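PDB 1WWP: nucleotidyltransferase from Thermus thermophilus HB8, which is of unknown function but probably serves as the substrate-binding partner of a nucleotidyltransferase. Local coordinates for the interface of chains A and B. Residues are numbered along the deposited sequence; one frame, centred on the assembly and turned at random. Chains: chain A/B, hypothetical protein TTHA0636.

The interface of chains A and B. Residues chain A 12, 20-22, 29; chain B 12, 21-22, 29.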
loop_
_atom_site.group_PDB
_atom_site.type_symbol
_atom_site.label_atom_id
_atom_site.label_comp_id
_atom_site.label_asym_id
_atom_site.label_seq_id
_atom_site.Cartn_x
_atom_site.Cartn_y
_atom_site.Cartn_z
ATOM N N LEU A 12 12.557 -8.747 6.727
ATOM C CA LEU A 12 13.175 -7.591 6.091
ATOM C C LEU A 12 13.309 -6.348 6.957
ATOM O O LEU A 12 14.196 -5.534 6.732
ATOM C CB LEU A 12 12.375 -7.218 4.843
ATOM C CG LEU A 12 12.190 -8.262 3.743
ATOM C CD1 LEU A 12 11.045 -7.842 2.820
ATOM C CD2 LEU A 12 13.475 -8.414 2.965
ATOM N N PRO A 20 17.041 -1.211 -2.674
ATOM C CA PRO A 20 15.747 -0.559 -2.909
ATOM C C PRO A 20 14.616 -1.596 -3.030
ATOM O O PRO A 20 13.476 -1.327 -2.650
ATOM C CB PRO A 20 15.983 0.210 -4.205
ATOM C CG PRO A 20 17.446 0.576 -4.086
ATOM C CD PRO A 20 18.061 -0.709 -3.610
ATOM N N VAL A 21 14.932 -2.778 -3.553
ATOM C CA VAL A 21 13.922 -3.832 -3.688
ATOM C C VAL A 21 13.470 -4.329 -2.318
ATOM O O VAL A 21 12.277 -4.378 -2.026
ATOM C CB VAL A 21 14.453 -5.021 -4.512
ATOM C CG1 VAL A 21 13.418 -6.132 -4.560
ATOM C CG2 VAL A 21 14.789 -4.561 -5.927
ATOM N N GLU A 22 14.428 -4.674 -1.460
ATOM C CA GLU A 22 14.099 -5.166 -0.133
ATOM C C GLU A 22 13.293 -4.149 0.662
ATOM O O GLU A 22 12.351 -4.505 1.363
ATOM C CB GLU A 22 15.387 -5.510 0.622
ATOM C CG GLU A 22 16.260 -6.463 -0.153
ATOM C CD GLU A 22 17.630 -6.609 0.460
ATOM O OE1 GLU A 22 18.303 -5.573 0.645
ATOM O OE2 GLU A 22 18.029 -7.755 0.754
ATOM N N ARG A 29 5.012 -5.271 3.091
ATOM C CA ARG A 29 4.693 -6.192 4.182
ATOM C C ARG A 29 4.205 -5.458 5.408
ATOM O O ARG A 29 3.343 -5.944 6.134
ATOM C CB ARG A 29 5.918 -7.046 4.522
ATOM C CG ARG A 29 6.330 -7.936 3.360
ATOM C CD ARG A 29 7.577 -8.801 3.640
ATOM N NE ARG A 29 7.772 -9.685 2.492
ATOM C CZ ARG A 29 8.723 -10.607 2.367
ATOM N NH1 ARG A 29 9.616 -10.807 3.333
ATOM N NH2 ARG A 29 8.778 -11.326 1.255
ATOM N N LEU B 12 10.688 -4.177 -12.277
ATOM C CA LEU B 12 10.230 -5.431 -11.676
ATOM C C LEU B 12 9.007 -6.106 -12.277
ATOM O O LEU B 12 8.833 -7.317 -12.129
ATOM C CB LEU B 12 9.932 -5.230 -10.183
ATOM C CG LEU B 12 10.985 -4.782 -9.178
ATOM C CD1 LEU B 12 10.297 -4.698 -7.858
ATOM C CD2 LEU B 12 12.158 -5.753 -9.084
ATOM N N VAL B 21 10.556 -11.440 -2.359
ATOM C CA VAL B 21 10.887 -10.048 -2.053
ATOM C C VAL B 21 10.686 -9.182 -3.295
ATOM O O VAL B 21 10.192 -8.060 -3.202
ATOM C CB VAL B 21 12.345 -9.899 -1.530
ATOM C CG1 VAL B 21 12.812 -8.446 -1.621
ATOM C CG2 VAL B 21 12.404 -10.331 -0.074
ATOM N N GLU B 22 11.053 -9.711 -4.455
ATOM C CA GLU B 22 10.879 -8.989 -5.704
ATOM C C GLU B 22 9.388 -8.812 -6.026
ATOM O O GLU B 22 8.996 -7.800 -6.595
ATOM C CB GLU B 22 11.548 -9.745 -6.857
ATOM C CG GLU B 22 13.059 -9.833 -6.775
ATOM C CD GLU B 22 13.660 -10.673 -7.898
ATOM O OE1 GLU B 22 13.247 -11.833 -8.061
ATOM O OE2 GLU B 22 14.541 -10.170 -8.621
ATOM N N ARG B 29 5.451 -0.918 -5.723
ATOM C CA ARG B 29 5.708 0.072 -6.764
ATOM C C ARG B 29 4.502 0.296 -7.690
ATOM O O ARG B 29 4.382 1.332 -8.350
ATOM C CB ARG B 29 6.933 -0.316 -7.603
ATOM C CG ARG B 29 8.214 -0.515 -6.780
ATOM C CD ARG B 29 9.463 -0.628 -7.670
ATOM N NE ARG B 29 10.687 -0.722 -6.847
ATOM C CZ ARG B 29 11.888 -1.070 -7.306
ATOM N NH1 ARG B 29 12.069 -1.377 -8.587
ATOM N NH2 ARG B 29 12.919 -1.096 -6.479
#
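The first turn of helix 20-49 of chain A meets the same turn of chain B, and the end of helix 2-13 of each chain flanks the other's valine. The contact is a small apolar part of a two-fold symmetric interface between two copies of the protein. The structure alone does not show whether this dimer forms in solution. A:Val21 and B:Val21 cross obliquely at the centre. In each valine CG1 is anti to the backbone N (chi1 176° in A, 163° in B), which points this methyl at its twin. The two CG1 atoms of A:Val21 and B:Val21 lie 3.8 Å apart. Each CG1 also rests on the backbone of the opposite glutamate. B:Val21 CG1 is 3.8 Å from A:Glu22 CA. A:Val21 CG1 is 4.0 Å from B:Glu22 CA. The second methyl of B:Val21, CG2, turns toward A:Leu12, and the two side chains meet tip to tip. An alanine in place of B:Val21 would remove both methyls and would probably loosen the packing against A:Val21 and A:Leu12. The arginines frame the valines without hydrogen bonds or salt bridges across this patch. B:Arg29 is extended from CG to NE and crosses A:Val21 at about a right angle. Its guanidinium carries B:Leu12 CD1 over one face, toward the rim, which may steady it. A:Arg29 crosses B:Val21 in the same way, its NH2 4.0 Å from B:Val21 CG2. At that end of the patch, A:Leu12 CD2 lies 3.7 Å from B:Val21 CG2.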